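Local coordinates for protein copper-containing nitrite reductase (Hyphomicrobium denitrificans 1NES1, PDB 6TFD) that probably reduces nitrite to nitric oxide with electrons from cytochrome c, using bound copper centres, at residues Gly77-Ala82 against Ile93-Asn98; Val31-Thr36 against Asn71-Glu76; Asn57-Val62 against Gln128-Val133. All coordinates share one frame; numbering follows the deposited sequence.

Contact 1 (Gly77-Ala82 against Ile93-Asn98); sequences GAQHDA and IVSGKN. With CU (copper (II) ion), chain F.
The amide end of Gln79 lies across Ser95 and reaches as far as Ile93. Gln79 NE2 donates to Ser95 OG at 3.0 Å; the N-H...O angle is 168° and the hydroxyl lies in the amide plane, so a single well-aligned bond sets the twist of the amide. Gln79 NE2 also touches Ile93 CG2 at 3.9 Å. Further along, His80 and Val94 form an antiparallel, hydrogen-bonded bridge between two loops: His80 N meets Val94 O at 3.0 Å, and Val94 N returns to His80 O at 2.8 Å. Val94 CG2 packs beside His80 O at 3.5 Å. Gly77 has phi 116°, a value that calls for glycine, and its backbone N lies 4.0 Å from Lys97 CG. The Ser95 and Gly96 amides turn to Glu315 of the second subunit, which places this loop at an interface between subunits.

With both its N and its O bonded to Val94, His80 carries CG beside its own N (chi1 -56°), and the ring leaves the bridge to bind copper through ND1 at 2.0 Å. Cys117, His122 and Met127 complete a type 1 (blue) copper site of the cupredoxin kind. Glu76 OE2 accepts from NE2, so the imidazole is held at both nitrogens, by the metal and by a second-shell carboxylate, which restricts its rotation and keeps ND1 directed at the copper.

Contact 2 (Val31-Thr36 against Asn71-Glu76); sequences VFTLRT and NLINGE
Strands 31-36 and 71-73 run parallel, 18° apart with axes 4.7 Å away at closest, and are laced by Asn71 N to Phe32 O, Leu34 N to Asn71 O, Ile73 N to Leu34 O and Thr36 N to Ile73 O. Thr33, Arg35, Asn71 and Ile73 share one face. There Asn71 ND2 gives an in-plane, nearly straight bond (172°) to Thr33 OG1 at 3.3 Å, while Gln69 holds OD1 of the same amide. The methyl Thr33 CG2 meets Ile73 CD1 at 3.8 Å. Arg35 lays its CG against Gly75 CA, 3.7 Å away, before its NE uses an in-plane edge to reach a water at 2.9 Å, which in turn donates to Asn74 O.

This pairing is the central parallel step of a cupredoxin sheet, with strands 42-48 and 100-106 flanking the pair. Leu34 and Leu72 occupy the other face, Leu72 CD1 coming 4.2 Å from Leu34 CB. Beyond Ile73 the chain turns away from strand geometry, and Thr36 takes over. Thr36 OG1 is placed between N and carbonyl carbon (chi1 71°), where it accepts from Gly75 N at 2.9 Å and donates to the syn lone pair of Glu76 OE1 at 2.6 Å. The other oxygen, Glu76 OE2, is bonded to His80 NE2 and Ala78 N. With a valine here the Gly75 amide would probably lose this acceptor and Glu76 OE1 its hydroxyl donor, leaving the carboxylate held through OE2 alone among the partners named. Gly75 CA packs directly against Thr36 O.

Contact 3 (Asn57-Val62 against Gln128-Val133); sequences NPKLVV and QGVLQV
Gln128 O stands over one face of the Asn57 side-chain amide, 3.2 Å from CG and almost on the normal to the plane. That position explains why Asn57 ND2, though near the same oxygen, makes no hydrogen bond to it; ND2 bonds Gly126 O instead, and OD1 accepts from Tyr45 N. The second flat group is the Gln132 amide. Lys59 NZ approaches its OE1 at 3.1 Å from above the carbonyl plane, 53° out of it, so the bond does not lie on a lone pair. The lysine gets there by a bend at chi3 (-106°), after its CG has run alongside Val130 CG2 at 3.8 Å, the two side chains pointing the same way.

Between these polar ends lies a parallel ladder. Leu60 N donates to Val130 O at 3.0 Å, in the carbonyl plane. Gln132 is gripped twice by its backbone: N gives to Leu60 O, and O takes Val62 N at 2.8 Å. Where the strand pairing opens out near Asn57, a water accepts from Val130 N at 3.1 Å.

On the buried face Leu131 CD1 lies 4.1 Å from Leu60 CB and also touches Val62 CG2, while Val62 CG1 meets Val133 CG1 at 4.2 Å.

Strand 60-63 is one outer strand of a three-strand sheet, with 128-134 in the middle and 111-116, antiparallel to it, at the other side. Leu60 and Val62 face strand 30-39 of the opposing sheet through Phe32, which makes this half of a cupredoxin beta-sandwich, and the short helix 122-125 precedes strand 128-134, sending Arg123 to Gln128 OE1.

The three contacts belong to one cupredoxin domain and its type 1 copper. Contacts 1 and 2 have centres 9 Å apart and join through Asn74, whose O lies 2.8 Å from Asn98 N and whose ND2 lies 3.1 Å from Val94 O, both probable hydrogen bonds; ND2 also bonds Ala78 O, and Glu76 OE2 bonds NE2 of the copper ligand His80. Contacts 2 and 3, centres 14 Å apart, face each other across the sandwich, with Phe32 CE2 3.7 Å from Val62 CG2. Contacts 1 and 3 (centres 20 Å apart) do not touch. The Thr36 side chain comes within about 6 Å of the metal, that of Asn57 about 10 Å.

Contact 1 (Gly77-Ala82 against Ile93-Asn98)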
# COMPACT_ATOMS: atom_id res chain seq x y z
N GLY A 77 5.82 -16.98 6.88
CA GLY A 77 5.00 -17.36 8.05
C GLY A 77 4.84 -18.87 8.26
O GLY A 77 4.10 -19.27 9.18
N ALA A 78 5.46 -19.69 7.43
CA ALA A 78 5.53 -21.15 7.69
C ALA A 78 6.68 -21.39 8.68
O ALA A 78 7.46 -20.45 8.90
CB ALA A 78 5.70 -21.90 6.38
N GLN A 79 6.77 -22.59 9.25
CA GLN A 79 7.81 -22.98 10.24
C GLN A 79 9.11 -23.28 9.51
O GLN A 79 9.06 -23.97 8.50
CB GLN A 79 7.31 -24.16 11.06
CG GLN A 79 6.18 -23.78 12.01
CD GLN A 79 6.08 -24.78 13.14
OE1 GLN A 79 5.85 -25.97 12.92
NE2 GLN A 79 6.29 -24.30 14.36
N HIS A 80 10.24 -22.75 9.98
CA HIS A 80 11.59 -22.96 9.37
C HIS A 80 12.70 -23.11 10.41
O HIS A 80 12.62 -22.53 11.51
CB HIS A 80 11.95 -21.80 8.43
CG HIS A 80 10.93 -21.57 7.37
ND1 HIS A 80 10.58 -22.55 6.48
CD2 HIS A 80 10.19 -20.49 7.06
CE1 HIS A 80 9.68 -22.08 5.65
NE2 HIS A 80 9.42 -20.81 5.98
N ASP A 81 13.74 -23.83 10.02
CA ASP A 81 15.07 -23.76 10.66
C ASP A 81 16.12 -23.78 9.55
O ASP A 81 15.74 -23.69 8.36
CB ASP A 81 15.21 -24.85 11.72
CG ASP A 81 15.20 -26.27 11.18
OD1 ASP A 81 15.21 -26.44 9.95
OD2 ASP A 81 15.20 -27.20 12.00
N ALA A 82 17.39 -23.81 9.94
CA ALA A 82 18.56 -23.97 9.05
C ALA A 82 19.54 -24.90 9.76
O ALA A 82 19.79 -24.69 10.97
CB ALA A 82 19.18 -22.63 8.73
N ILE A 93 13.64 -23.30 15.63
CA ILE A 93 12.48 -23.25 14.70
C ILE A 93 11.81 -21.87 14.84
O ILE A 93 11.46 -21.49 15.99
CB ILE A 93 11.53 -24.43 14.96
CG1 ILE A 93 12.20 -25.75 14.58
CG2 ILE A 93 10.20 -24.22 14.24
CD1 ILE A 93 11.42 -26.98 14.96
N VAL A 94 11.66 -21.15 13.73
CA VAL A 94 10.98 -19.83 13.71
C VAL A 94 9.61 -20.00 13.04
O VAL A 94 9.55 -20.57 11.94
CB VAL A 94 11.87 -18.74 13.06
CG1 VAL A 94 13.10 -18.49 13.92
CG2 VAL A 94 12.28 -19.07 11.63
N SER A 95 8.55 -19.56 13.71
CA SER A 95 7.14 -19.86 13.36
C SER A 95 6.47 -18.65 12.68
O SER A 95 6.09 -18.79 11.48
CB SER A 95 6.39 -20.34 14.57
OG SER A 95 7.00 -21.50 15.14
N GLY A 96 6.32 -17.51 13.37
CA GLY A 96 5.62 -16.33 12.82
C GLY A 96 6.51 -15.47 11.93
O GLY A 96 7.73 -15.58 12.07
N LYS A 97 5.93 -14.65 11.05
CA LYS A 97 6.68 -13.62 10.27
C LYS A 97 7.53 -12.77 11.22
O LYS A 97 6.97 -12.28 12.22
CB LYS A 97 5.75 -12.67 9.51
CG LYS A 97 5.11 -13.26 8.27
CD LYS A 97 3.98 -12.45 7.66
CE LYS A 97 3.38 -13.12 6.44
NZ LYS A 97 3.04 -12.16 5.37
N ASN A 98 8.81 -12.59 10.87
CA ASN A 98 9.81 -11.76 11.59
C ASN A 98 10.47 -12.55 12.73
O ASN A 98 11.48 -12.08 13.25
CB ASN A 98 9.18 -10.45 12.09
CG ASN A 98 8.73 -9.53 10.98
OD1 ASN A 98 9.21 -9.62 9.85
ND2 ASN A 98 7.86 -8.59 11.30
CU CU F . 11.30 -24.35 6.12

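Contact 2 (Val31-Thr36 against Asn71-Glu76)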
# COMPACT_ATOMS: atom_id res chain seq x y z
N VAL A 31 29.28 -12.70 8.99
CA VAL A 31 27.83 -12.72 9.29
C VAL A 31 27.04 -12.82 7.99
O VAL A 31 27.36 -12.09 7.03
CB VAL A 31 27.45 -11.45 10.07
CG1 VAL A 31 26.00 -11.49 10.54
CG2 VAL A 31 28.40 -11.24 11.23
N PHE A 32 26.04 -13.70 7.98
CA PHE A 32 25.05 -13.86 6.89
C PHE A 32 23.64 -13.82 7.49
O PHE A 32 23.40 -14.39 8.56
CB PHE A 32 25.29 -15.18 6.16
CG PHE A 32 26.70 -15.38 5.67
CD1 PHE A 32 27.12 -14.83 4.47
CD2 PHE A 32 27.60 -16.13 6.41
CE1 PHE A 32 28.42 -15.01 4.03
CE2 PHE A 32 28.90 -16.32 5.96
CZ PHE A 32 29.31 -15.76 4.78
N THR A 33 22.74 -13.11 6.83
CA THR A 33 21.31 -13.05 7.21
C THR A 33 20.49 -13.70 6.10
O THR A 33 20.74 -13.42 4.91
CB THR A 33 20.89 -11.60 7.47
OG1 THR A 33 21.89 -11.02 8.31
CG2 THR A 33 19.52 -11.51 8.10
N LEU A 34 19.57 -14.59 6.46
CA LEU A 34 18.72 -15.31 5.49
C LEU A 34 17.27 -15.05 5.88
O LEU A 34 16.94 -15.32 7.05
CB LEU A 34 19.03 -16.81 5.55
CG LEU A 34 20.45 -17.21 5.17
CD1 LEU A 34 20.58 -18.72 5.24
CD2 LEU A 34 20.82 -16.71 3.78
N ARG A 35 16.47 -14.53 4.95
CA ARG A 35 15.00 -14.46 5.15
C ARG A 35 14.33 -15.57 4.33
O ARG A 35 14.66 -15.72 3.14
CB ARG A 35 14.50 -13.05 4.82
CG ARG A 35 13.02 -12.86 5.13
CD ARG A 35 12.52 -11.44 4.88
NE ARG A 35 12.68 -10.64 6.10
CZ ARG A 35 13.54 -9.63 6.26
NH1 ARG A 35 14.33 -9.25 5.27
NH2 ARG A 35 13.59 -9.01 7.42
N THR A 36 13.42 -16.34 4.94
CA THR A 36 12.65 -17.38 4.21
C THR A 36 11.58 -16.72 3.34
O THR A 36 11.00 -15.68 3.75
CB THR A 36 12.02 -18.40 5.16
OG1 THR A 36 10.96 -17.75 5.87
CG2 THR A 36 13.04 -18.98 6.11
N ASN A 71 22.07 -15.56 10.69
CA ASN A 71 20.79 -15.02 11.22
C ASN A 71 19.63 -15.49 10.32
O ASN A 71 19.52 -14.98 9.17
CB ASN A 71 20.83 -13.50 11.27
CG ASN A 71 22.06 -12.96 11.96
OD1 ASN A 71 22.42 -13.40 13.06
ND2 ASN A 71 22.69 -11.99 11.31
N LEU A 72 18.77 -16.38 10.84
CA LEU A 72 17.53 -16.78 10.14
C LEU A 72 16.34 -15.90 10.56
O LEU A 72 16.01 -15.87 11.76
CB LEU A 72 17.21 -18.25 10.43
CG LEU A 72 16.03 -18.80 9.63
CD1 LEU A 72 16.33 -18.77 8.14
CD2 LEU A 72 15.68 -20.21 10.07
N ILE A 73 15.68 -15.27 9.59
CA ILE A 73 14.44 -14.47 9.78
C ILE A 73 13.32 -15.08 8.94
O ILE A 73 13.51 -15.24 7.72
CB ILE A 73 14.71 -12.99 9.44
CG1 ILE A 73 15.98 -12.51 10.15
CG2 ILE A 73 13.49 -12.14 9.77
CD1 ILE A 73 16.29 -11.03 10.01
N ASN A 74 12.24 -15.49 9.60
CA ASN A 74 11.00 -16.03 8.98
C ASN A 74 10.37 -14.92 8.13
O ASN A 74 10.07 -13.86 8.69
CB ASN A 74 10.03 -16.54 10.05
CG ASN A 74 8.80 -17.22 9.46
OD1 ASN A 74 8.09 -16.63 8.66
ND2 ASN A 74 8.53 -18.45 9.88
N GLY A 75 10.19 -15.15 6.83
CA GLY A 75 9.68 -14.12 5.91
C GLY A 75 8.18 -14.23 5.66
O GLY A 75 7.54 -13.18 5.69
N GLU A 76 7.65 -15.43 5.43
CA GLU A 76 6.28 -15.63 4.84
C GLU A 76 5.32 -16.30 5.84
O GLU A 76 4.11 -16.20 5.62
CB GLU A 76 6.39 -16.38 3.50
CG GLU A 76 6.60 -17.89 3.62
CD GLU A 76 7.73 -18.35 4.53
OE1 GLU A 76 8.81 -17.75 4.49
OE2 GLU A 76 7.50 -19.29 5.29
O HOH W 1 10.52 -11.19 8.00

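Contact 3 (Asn57-Val62 against Gln128-Val133)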
# COMPACT_ATOMS: atom_id res chain seq x y z
N ASN A 57 18.80 -18.92 -2.12
CA ASN A 57 19.68 -20.01 -1.65
C ASN A 57 21.12 -19.62 -1.97
O ASN A 57 21.82 -20.34 -2.66
CB ASN A 57 19.25 -21.35 -2.26
CG ASN A 57 17.86 -21.76 -1.82
OD1 ASN A 57 17.46 -21.45 -0.69
ND2 ASN A 57 17.14 -22.45 -2.69
N PRO A 58 21.61 -18.48 -1.44
CA PRO A 58 22.93 -17.98 -1.81
C PRO A 58 24.05 -18.86 -1.24
O PRO A 58 23.89 -19.37 -0.14
CB PRO A 58 23.00 -16.59 -1.16
CG PRO A 58 22.08 -16.73 0.03
CD PRO A 58 20.95 -17.62 -0.45
N LYS A 59 25.13 -19.01 -2.00
CA LYS A 59 26.38 -19.64 -1.53
C LYS A 59 27.01 -18.73 -0.47
O LYS A 59 27.20 -17.54 -0.76
CB LYS A 59 27.33 -19.84 -2.72
CG LYS A 59 28.57 -20.66 -2.41
CD LYS A 59 29.58 -20.67 -3.53
CE LYS A 59 29.62 -21.97 -4.30
NZ LYS A 59 30.78 -21.99 -5.22
N LEU A 60 27.28 -19.27 0.73
CA LEU A 60 27.91 -18.57 1.88
C LEU A 60 29.40 -18.91 1.88
O LEU A 60 29.73 -20.01 2.31
CB LEU A 60 27.26 -19.06 3.18
CG LEU A 60 25.74 -19.02 3.22
CD1 LEU A 60 25.24 -19.36 4.62
CD2 LEU A 60 25.21 -17.66 2.79
N VAL A 61 30.24 -18.04 1.34
CA VAL A 61 31.70 -18.33 1.11
C VAL A 61 32.50 -17.85 2.32
O VAL A 61 32.41 -16.66 2.71
CB VAL A 61 32.24 -17.71 -0.19
CG1 VAL A 61 33.75 -17.56 -0.17
CG2 VAL A 61 31.79 -18.50 -1.42
N VAL A 62 33.27 -18.76 2.89
CA VAL A 62 33.95 -18.58 4.20
C VAL A 62 35.37 -19.15 4.07
O VAL A 62 35.55 -20.05 3.24
CB VAL A 62 33.07 -19.27 5.27
CG1 VAL A 62 33.86 -19.87 6.40
CG2 VAL A 62 32.03 -18.30 5.80
N GLN A 128 17.34 -25.16 0.51
CA GLN A 128 18.70 -25.76 0.59
C GLN A 128 19.68 -24.86 -0.16
O GLN A 128 19.36 -24.48 -1.27
CB GLN A 128 18.66 -27.18 -0.00
CG GLN A 128 20.02 -27.83 -0.21
CD GLN A 128 19.89 -29.28 -0.60
OE1 GLN A 128 19.44 -30.13 0.18
NE2 GLN A 128 20.31 -29.60 -1.81
N GLY A 129 20.82 -24.53 0.44
CA GLY A 129 21.95 -23.83 -0.22
C GLY A 129 23.28 -24.45 0.16
O GLY A 129 23.24 -25.45 0.92
N VAL A 130 24.41 -23.89 -0.30
CA VAL A 130 25.75 -24.42 0.10
C VAL A 130 26.52 -23.38 0.93
O VAL A 130 26.53 -22.17 0.59
CB VAL A 130 26.55 -25.04 -1.08
CG1 VAL A 130 25.70 -25.26 -2.32
CG2 VAL A 130 27.83 -24.30 -1.43
N LEU A 131 27.11 -23.84 2.04
CA LEU A 131 28.25 -23.18 2.73
C LEU A 131 29.54 -23.71 2.10
O LEU A 131 29.76 -24.93 2.17
CB LEU A 131 28.18 -23.48 4.23
CG LEU A 131 29.43 -23.14 5.05
CD1 LEU A 131 29.52 -21.65 5.35
CD2 LEU A 131 29.46 -23.94 6.35
N GLN A 132 30.32 -22.84 1.46
CA GLN A 132 31.67 -23.18 0.93
C GLN A 132 32.74 -22.62 1.87
O GLN A 132 32.80 -21.38 2.06
CB GLN A 132 31.86 -22.67 -0.50
CG GLN A 132 33.27 -22.92 -1.02
CD GLN A 132 33.31 -23.25 -2.49
OE1 GLN A 132 33.27 -22.37 -3.36
NE2 GLN A 132 33.41 -24.54 -2.79
N VAL A 133 33.55 -23.52 2.44
CA VAL A 133 34.75 -23.21 3.27
C VAL A 133 35.99 -23.42 2.40
O VAL A 133 36.20 -24.54 1.87
CB VAL A 133 34.78 -24.04 4.57
CG1 VAL A 133 35.81 -23.51 5.55
CG2 VAL A 133 33.42 -24.11 5.24
O HOH W 2 23.75 -21.97 -2.62